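Local coordinates for acyl-CoA dehydrogenase (Bacillus anthracis, PDB 3OWA), which binds FAD and probably catalyses the flavin-dependent alpha,beta-dehydrogenation of acyl-CoA thioesters, as its family does, at residues Val12-Phe17 with Glu356-Glu360; Asn50-Pro54 with Arg107-Phe111; Phe262-Ile267 with Ala351-Ala355. All coordinates share one frame; numbering follows the deposited sequence.

Contact 1 (Val12-Phe17 with Glu356-Glu360)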
loop_
_atom_site.group_PDB
_atom_site.type_symbol
_atom_site.label_atom_id
_atom_site.label_comp_id
_atom_site.label_asym_id
_atom_site.label_seq_id
_atom_site.Cartn_x
_atom_site.Cartn_y
_atom_site.Cartn_z
ATOM N N VAL A 12 -25.900 -15.667 19.661
ATOM C CA VAL A 12 -24.933 -14.702 20.212
ATOM C C VAL A 12 -25.266 -13.287 19.718
ATOM O O VAL A 12 -25.529 -13.097 18.533
ATOM C CB VAL A 12 -23.494 -15.122 19.781
ATOM C CG1 VAL A 12 -22.484 -13.990 19.908
ATOM C CG2 VAL A 12 -23.048 -16.348 20.560
ATOM N N LYS A 13 -25.273 -12.297 20.611
ATOM C CA LYS A 13 -25.631 -10.938 20.201
ATOM C C LYS A 13 -24.512 -10.238 19.446
ATOM O O LYS A 13 -23.335 -10.504 19.679
ATOM C CB LYS A 13 -26.044 -10.078 21.391
ATOM C CG LYS A 13 -27.495 -10.276 21.799
ATOM C CD LYS A 13 -27.893 -9.394 22.974
ATOM C CE LYS A 13 -29.413 -9.497 23.214
ATOM N NZ LYS A 13 -29.840 -8.968 24.550
ATOM N N GLY A 14 -24.899 -9.338 18.548
ATOM C CA GLY A 14 -23.942 -8.508 17.834
ATOM C C GLY A 14 -23.137 -7.641 18.783
ATOM O O GLY A 14 -23.705 -6.973 19.653
ATOM N N GLY A 15 -21.814 -7.677 18.628
ATOM C CA GLY A 15 -20.916 -6.878 19.449
ATOM C C GLY A 15 -20.592 -7.473 20.815
ATOM O O GLY A 15 -19.788 -6.919 21.555
ATOM N N SER A 16 -21.191 -8.613 21.142
ATOM C CA SER A 16 -20.999 -9.207 22.464
ATOM C C SER A 16 -19.612 -9.823 22.646
ATOM O O SER A 16 -19.146 -9.973 23.787
ATOM C CB SER A 16 -22.124 -10.193 22.832
ATOM O OG SER A 16 -22.142 -11.350 22.007
ATOM N N PHE A 17 -18.941 -10.153 21.539
ATOM C CA PHE A 17 -17.563 -10.646 21.614
ATOM C C PHE A 17 -16.662 -9.712 22.442
ATOM O O PHE A 17 -15.662 -10.143 22.990
ATOM C CB PHE A 17 -16.959 -10.844 20.216
ATOM C CG PHE A 17 -16.751 -9.558 19.445
ATOM C CD1 PHE A 17 -15.580 -8.817 19.590
ATOM C CD2 PHE A 17 -17.732 -9.088 18.566
ATOM C CE1 PHE A 17 -15.395 -7.622 18.878
ATOM C CE2 PHE A 17 -17.545 -7.903 17.845
ATOM C CZ PHE A 17 -16.376 -7.169 18.012
ATOM N N GLU A 356 -28.195 -7.220 12.883
ATOM C CA GLU A 356 -27.766 -7.534 14.267
ATOM C C GLU A 356 -26.240 -7.495 14.354
ATOM O O GLU A 356 -25.662 -7.039 15.361
ATOM C CB GLU A 356 -28.285 -8.920 14.677
ATOM C CG GLU A 356 -27.708 -9.480 15.959
ATOM C CD GLU A 356 -28.151 -8.691 17.194
ATOM O OE1 GLU A 356 -29.195 -8.008 17.135
ATOM O OE2 GLU A 356 -27.455 -8.746 18.230
ATOM N N TYR A 357 -25.593 -7.927 13.266
ATOM C CA TYR A 357 -24.143 -8.014 13.231
ATOM C C TYR A 357 -23.476 -6.930 12.390
ATOM O O TYR A 357 -22.436 -7.175 11.778
ATOM C CB TYR A 357 -23.730 -9.407 12.790
ATOM C CG TYR A 357 -24.387 -10.450 13.653
ATOM C CD1 TYR A 357 -25.404 -11.244 13.157
ATOM C CD2 TYR A 357 -24.009 -10.607 14.984
ATOM C CE1 TYR A 357 -26.033 -12.180 13.955
ATOM C CE2 TYR A 357 -24.606 -11.540 15.784
ATOM C CZ TYR A 357 -25.626 -12.318 15.274
ATOM O OH TYR A 357 -26.228 -13.252 16.082
ATOM N N ALA A 358 -24.058 -5.728 12.382
ATOM C CA ALA A 358 -23.483 -4.599 11.625
ATOM C C ALA A 358 -22.042 -4.329 12.025
ATOM O O ALA A 358 -21.236 -3.989 11.167
ATOM C CB ALA A 358 -24.330 -3.325 11.747
ATOM N N ILE A 359 -21.710 -4.486 13.315
ATOM C CA ILE A 359 -20.341 -4.247 13.771
ATOM C C ILE A 359 -19.352 -5.212 13.125
ATOM O O ILE A 359 -18.370 -4.794 12.529
ATOM C CB ILE A 359 -20.194 -4.268 15.299
ATOM C CG1 ILE A 359 -20.880 -3.045 15.904
ATOM C CG2 ILE A 359 -18.717 -4.294 15.681
ATOM C CD1 ILE A 359 -21.095 -3.142 17.439
ATOM N N GLU A 360 -19.614 -6.497 13.271
ATOM C CA GLU A 360 -18.820 -7.540 12.656
ATOM C C GLU A 360 -18.688 -7.348 11.123
ATOM O O GLU A 360 -17.618 -7.572 10.566
ATOM C CB GLU A 360 -19.425 -8.914 13.009
ATOM C CG GLU A 360 -19.342 -9.248 14.518
ATOM C CD GLU A 360 -20.533 -8.723 15.368
ATOM O OE1 GLU A 360 -20.674 -9.222 16.501
ATOM O OE2 GLU A 360 -21.310 -7.825 14.917
HETATM O O HOH W 1 -20.488 -11.067 18.661
#
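Gly14 and Gly15 of the type II beta turn Lys13-Ser16 are gripped by the carboxylates of Glu356 and Glu360, which flank the start of helix 358-383 in the C-terminal alpha-helical domain of the acyl-CoA dehydrogenase fold. The turn belongs to the N-terminal segment ahead of helix 35-52, and Tyr357, at the N-cap position of the helix, lies between the two acids in sequence. With CG anti to the backbone N (chi1 169°), Glu356 lays CG over the centre of the Tyr357 ring; a bend at chi2 then brings OE2 to Gly14 N at 2.6 Å. That N-H arrives on the anti side of the carboxylate, slightly out of its plane, in a nearly straight bond. Glu360, also bent at chi2, offers OE1 to Gly15 N at 2.9 Å; here the donor uses the syn side and the angle at hydrogen is 174°. The same OE1 lies in plane at the edge of the Phe17 ring, with CD2 at 3.6 Å; ring and carboxylate planes stand 66° apart, and the two side chains run past each other in opposite directions. A water donates to both Glu360 OE1 and Lys13 O. Lys13 O also accepts from Ser16 OG and Ser16 N, so the turn is closed from within as well as held from outside. The absence of a side chain on Gly14 lets the backbones meet in a CA-H...O contact from Gly14 CA to Glu356 O (3.4 Å). Phe17 reaches on to Tyr504 of helix 490-520 and Phe422 of helix 411-427, tying the segment into the helical core. Just ahead of the turn, the Tyr357 hydroxyl donates to Val12 O, 2.6 Å from OH and almost in line with the C=O bond.

Contact 2 (Asn50-Pro54 with Arg107-Phe111); sequences NEVLP and RAGGF
With chi1 at 177°, Val52 holds CG1 opposite its own backbone N and sends it into the corner formed by Ala108 and Phe111; Phe111, whose CG is likewise trans to its N, swings its ring across to meet it. Val52 CG1 lies 3.8 Å from Ala108 CB and equally close to Phe111 CD2, while the second branch, CG2, approaches CE2 of the same ring at 4.0 Å. The valine thus touches two neighbouring ring carbons with its two methyls, the side chains meeting at a slant. Leu53 works the flank. Its CD1 methyl sits 3.7 Å from Arg107 NE and near NH2, and the leucine crosses the arginine chain at about a right angle; chi1 of the arginine carries CG to this methyl, and the bend at chi2 (90°) brings the guanidinium back against it. The other methyl, CD2, rests 4.1 Å from Ala108 CA, beside the Arg107 carbonyl. The contact joins the region where helix 35-52 runs out to the connection leading into helix 110-122, within the N-terminal helical domain of the acyl-CoA dehydrogenase fold. Phe111 also packs on Leu70 and Leu71 of helix 64-76, making its ring a shared piece of a three-helix interface, and Ala108 touches Ile48 one turn back along helix 35-52. No hydrogen bond or salt bridge crosses between the segments, so the join depends on the fit of methyls against ring, alanine and arginine chain: apolar on the buried Val52 side, and at Leu53 a methyl in van der Waals contact with a guanidinium, whose N-H groups find no acceptor in the leucine side chain.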
loop_
_atom_site.group_PDB
_atom_site.type_symbol
_atom_site.label_atom_id
_atom_site.label_comp_id
_atom_site.label_asym_id
_atom_site.label_seq_id
_atom_site.Cartn_x
_atom_site.Cartn_y
_atom_site.Cartn_z
ATOM N N ASN A 50 -12.737 -22.814 -15.871
ATOM C CA ASN A 50 -13.022 -23.331 -17.196
ATOM C C ASN A 50 -13.673 -22.318 -18.160
ATOM O O ASN A 50 -13.311 -22.295 -19.324
ATOM C CB ASN A 50 -13.861 -24.611 -17.117
ATOM C CG ASN A 50 -13.136 -25.730 -16.383
ATOM O OD1 ASN A 50 -11.911 -25.734 -16.306
ATOM N ND2 ASN A 50 -13.887 -26.694 -15.864
ATOM N N GLU A 51 -14.615 -21.496 -17.695
ATOM C CA GLU A 51 -15.409 -20.642 -18.626
ATOM C C GLU A 51 -15.011 -19.186 -18.625
ATOM O O GLU A 51 -14.975 -18.551 -19.669
ATOM C CB GLU A 51 -16.912 -20.754 -18.331
ATOM C CG GLU A 51 -17.401 -22.213 -18.206
ATOM C CD GLU A 51 -17.346 -22.945 -19.529
ATOM O OE1 GLU A 51 -17.907 -22.420 -20.506
ATOM O OE2 GLU A 51 -16.784 -24.061 -19.602
ATOM N N VAL A 52 -14.739 -18.643 -17.455
ATOM C CA VAL A 52 -14.514 -17.204 -17.337
ATOM C C VAL A 52 -13.089 -16.775 -17.665
ATOM O O VAL A 52 -12.879 -15.773 -18.399
ATOM C CB VAL A 52 -14.916 -16.689 -15.941
ATOM C CG1 VAL A 52 -14.613 -15.178 -15.795
ATOM C CG2 VAL A 52 -16.393 -16.924 -15.724
ATOM N N LEU A 53 -12.107 -17.469 -17.091
ATOM C CA LEU A 53 -10.714 -17.039 -17.235
ATOM C C LEU A 53 -10.194 -16.974 -18.668
ATOM O O LEU A 53 -9.424 -16.049 -19.000
ATOM C CB LEU A 53 -9.752 -17.814 -16.333
ATOM C CG LEU A 53 -9.998 -17.693 -14.833
ATOM C CD1 LEU A 53 -8.863 -18.455 -14.064
ATOM C CD2 LEU A 53 -10.124 -16.203 -14.350
ATOM N N PRO A 54 -10.597 -17.926 -19.517
ATOM C CA PRO A 54 -10.167 -17.841 -20.893
ATOM C C PRO A 54 -10.673 -16.556 -21.584
ATOM O O PRO A 54 -10.134 -16.213 -22.609
ATOM C CB PRO A 54 -10.848 -19.042 -21.543
ATOM C CG PRO A 54 -10.904 -20.087 -20.416
ATOM C CD PRO A 54 -11.249 -19.211 -19.202
ATOM N N ARG A 107 -11.587 -14.990 -7.982
ATOM C CA ARG A 107 -10.575 -15.419 -8.947
ATOM C C ARG A 107 -10.680 -14.633 -10.283
ATOM O O ARG A 107 -9.671 -14.437 -10.978
ATOM C CB ARG A 107 -10.669 -16.951 -9.129
ATOM C CG ARG A 107 -9.728 -17.556 -10.155
ATOM C CD ARG A 107 -8.372 -17.977 -9.540
ATOM N NE ARG A 107 -7.544 -18.596 -10.580
ATOM C CZ ARG A 107 -7.360 -19.904 -10.709
ATOM N NH1 ARG A 107 -7.892 -20.739 -9.824
ATOM N NH2 ARG A 107 -6.623 -20.379 -11.710
ATOM N N ALA A 108 -11.881 -14.125 -10.608
ATOM C CA ALA A 108 -12.116 -13.576 -11.913
ATOM C C ALA A 108 -11.988 -12.056 -11.909
ATOM O O ALA A 108 -12.602 -11.396 -12.749
ATOM C CB ALA A 108 -13.511 -13.984 -12.401
ATOM N N GLY A 109 -11.245 -11.501 -10.953
ATOM C CA GLY A 109 -11.031 -10.052 -10.918
ATOM C C GLY A 109 -12.329 -9.272 -10.933
ATOM O O GLY A 109 -13.235 -9.513 -10.128
ATOM N N GLY A 110 -12.401 -8.285 -11.819
ATOM C CA GLY A 110 -13.553 -7.406 -11.886
ATOM C C GLY A 110 -14.858 -8.098 -12.221
ATOM O O GLY A 110 -15.914 -7.595 -11.933
ATOM N N PHE A 111 -14.813 -9.261 -12.859
ATOM C CA PHE A 111 -16.034 -9.994 -13.047
ATOM C C PHE A 111 -16.702 -10.382 -11.720
ATOM O O PHE A 111 -17.895 -10.690 -11.711
ATOM C CB PHE A 111 -15.777 -11.240 -13.939
ATOM C CG PHE A 111 -17.028 -11.859 -14.481
ATOM C CD1 PHE A 111 -17.855 -11.143 -15.356
ATOM C CD2 PHE A 111 -17.391 -13.149 -14.122
ATOM C CE1 PHE A 111 -19.019 -11.708 -15.848
ATOM C CE2 PHE A 111 -18.564 -13.715 -14.612
ATOM C CZ PHE A 111 -19.370 -13.007 -15.477
#

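Contact 3 (Phe262-Ile267 with Ala351-Ala355)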
loop_
_atom_site.group_PDB
_atom_site.type_symbol
_atom_site.label_atom_id
_atom_site.label_comp_id
_atom_site.label_asym_id
_atom_site.label_seq_id
_atom_site.Cartn_x
_atom_site.Cartn_y
_atom_site.Cartn_z
ATOM N N PHE A 262 -29.132 1.269 4.487
ATOM C CA PHE A 262 -28.342 0.852 5.631
ATOM C C PHE A 262 -28.277 -0.678 5.716
ATOM O O PHE A 262 -27.207 -1.251 5.986
ATOM C CB PHE A 262 -28.860 1.470 6.948
ATOM C CG PHE A 262 -28.577 0.608 8.181
ATOM C CD1 PHE A 262 -27.330 0.670 8.838
ATOM C CD2 PHE A 262 -29.562 -0.277 8.686
ATOM C CE1 PHE A 262 -27.054 -0.148 9.984
ATOM C CE2 PHE A 262 -29.303 -1.084 9.822
ATOM C CZ PHE A 262 -28.041 -1.021 10.459
ATOM N N ASN A 263 -29.403 -1.339 5.472
ATOM C CA ASN A 263 -29.429 -2.787 5.545
ATOM C C ASN A 263 -28.633 -3.437 4.428
ATOM O O ASN A 263 -27.910 -4.408 4.679
ATOM C CB ASN A 263 -30.854 -3.319 5.536
ATOM C CG ASN A 263 -31.437 -3.399 6.918
ATOM O OD1 ASN A 263 -31.162 -4.340 7.682
ATOM N ND2 ASN A 263 -32.246 -2.415 7.253
ATOM N N ILE A 264 -28.752 -2.898 3.217
ATOM C CA ILE A 264 -28.009 -3.407 2.072
ATOM C C ILE A 264 -26.470 -3.264 2.273
ATOM O O ILE A 264 -25.671 -4.159 1.915
ATOM C CB ILE A 264 -28.483 -2.702 0.781
ATOM C CG1 ILE A 264 -29.973 -3.034 0.507
ATOM C CG2 ILE A 264 -27.584 -3.036 -0.437
ATOM C CD1 ILE A 264 -30.335 -4.573 0.476
ATOM N N LEU A 265 -26.085 -2.143 2.869
ATOM C CA LEU A 265 -24.697 -1.832 3.157
ATOM C C LEU A 265 -24.035 -2.914 4.000
ATOM O O LEU A 265 -22.901 -3.306 3.709
ATOM C CB LEU A 265 -24.655 -0.529 3.922
ATOM C CG LEU A 265 -23.615 0.542 3.621
ATOM C CD1 LEU A 265 -23.445 1.359 4.909
ATOM C CD2 LEU A 265 -22.263 0.001 3.107
ATOM N N ASN A 266 -24.746 -3.413 5.019
ATOM C CA ASN A 266 -24.205 -4.454 5.898
ATOM C C ASN A 266 -23.856 -5.689 5.118
ATOM O O ASN A 266 -22.853 -6.326 5.383
ATOM C CB ASN A 266 -25.178 -4.880 7.000
ATOM C CG ASN A 266 -25.509 -3.779 7.963
ATOM O OD1 ASN A 266 -26.669 -3.646 8.406
ATOM N ND2 ASN A 266 -24.524 -2.977 8.300
ATOM N N ILE A 267 -24.724 -6.058 4.191
ATOM C CA ILE A 267 -24.539 -7.263 3.401
ATOM C C ILE A 267 -23.379 -7.051 2.442
ATOM O O ILE A 267 -22.497 -7.902 2.340
ATOM C CB ILE A 267 -25.843 -7.641 2.648
ATOM C CG1 ILE A 267 -26.936 -8.064 3.659
ATOM C CG2 ILE A 267 -25.549 -8.749 1.625
ATOM C CD1 ILE A 267 -28.352 -8.089 3.105
ATOM N N ALA A 351 -33.142 -9.510 6.730
ATOM C CA ALA A 351 -32.407 -8.242 6.883
ATOM C C ALA A 351 -31.994 -7.964 8.347
ATOM O O ALA A 351 -30.837 -7.616 8.605
ATOM C CB ALA A 351 -33.210 -7.069 6.291
ATOM N N ALA A 352 -32.924 -8.138 9.293
ATOM C CA ALA A 352 -32.621 -7.957 10.717
ATOM C C ALA A 352 -31.632 -8.996 11.245
ATOM O O ALA A 352 -30.856 -8.702 12.125
ATOM C CB ALA A 352 -33.899 -7.959 11.547
ATOM N N SER A 353 -31.634 -10.200 10.677
ATOM C CA SER A 353 -30.714 -11.268 11.098
ATOM C C SER A 353 -29.264 -10.918 10.813
ATOM O O SER A 353 -28.359 -11.428 11.471
ATOM C CB SER A 353 -31.027 -12.602 10.408
ATOM O OG SER A 353 -32.257 -13.161 10.849
ATOM N N ILE A 354 -29.037 -10.063 9.816
ATOM C CA ILE A 354 -27.679 -9.590 9.556
ATOM C C ILE A 354 -27.414 -8.230 10.164
ATOM O O ILE A 354 -26.325 -8.010 10.636
ATOM C CB ILE A 354 -27.308 -9.604 8.055
ATOM C CG1 ILE A 354 -25.827 -9.252 7.858
ATOM C CG2 ILE A 354 -28.239 -8.710 7.256
ATOM C CD1 ILE A 354 -24.829 -10.298 8.486
ATOM N N ALA A 355 -28.405 -7.332 10.154
ATOM C CA ALA A 355 -28.245 -6.005 10.751
ATOM C C ALA A 355 -27.791 -6.135 12.217
ATOM O O ALA A 355 -27.036 -5.291 12.698
ATOM C CB ALA A 355 -29.531 -5.170 10.635
#
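Ile354, Ala355 and Asn263 carry the contact between helix 257-293 and the short helix 348-355, two elements of the C-terminal alpha-helical domain of the acyl-CoA dehydrogenase fold. The axes of the two segments approach to 9.4 Å and cross at 63°, with Asn263 and Ala355 the closest pair along the backbones. Ile354 points toward the other helix. Its CG2 methyl, set between the backbone N and the carbonyl carbon, meets Ile267 CG1 at 3.9 Å and lies slightly farther from CD1, the two branched chains slanting across one another. Ile267 also packs on Leu124 and Leu128 of helix 124-129, and Ile354 on Phe332 of helix 305-336, so the pair also touches two further helices. Ala355 is met by two amide oxygens: Asn263 OD1 is 3.5 Å from its CB, and Asn266 OD1 is 3.7 Å from its CA. Phe262 adds CE2 at 4.2 Å from the Ala355 methyl, while the Asn266 oxygen lies over one face of that ring, offset toward its rim. Asn263 OD1 also borders the Ala351 methyl and comes within 3.4 Å of Ala351 O. Both of those oxygens are acceptors, and no hydrogen bond joins them; Asn263 ND2 instead donates within its own helix to Ile259 O, which helps fix the amide's rotation. Ala351 O is itself taken up by Ile354 N and Ala355 N. Although two asparagines sit in the interface, these segments therefore meet by van der Waals packing, the amide oxygens meeting the carbons of the alanines, whose small side chains allow that approach.

Contacts 1 and 3 are neighbours, their centres 12 Å apart, and share the junction where helix 348-355 passes into helix 358-383; Ala358 CB touches Asn266 ND2 at 3.5 Å. Contact 1 is largely buried and polar, carboxylates and a tyrosine hydroxyl holding a type II beta turn and the residue before it, whereas contact 3 is partly buried and joins two helices without a cross-segment hydrogen bond. Contact 2 also lacks such bonds, but it lies in the N-terminal helical domain, about 34 Å from contact 1 between centres and across the chain's centre from it. Its apolar core is buried, with a partly exposed leucine-arginine flank, in contrast to the asparagine-alanine packing of contact 3.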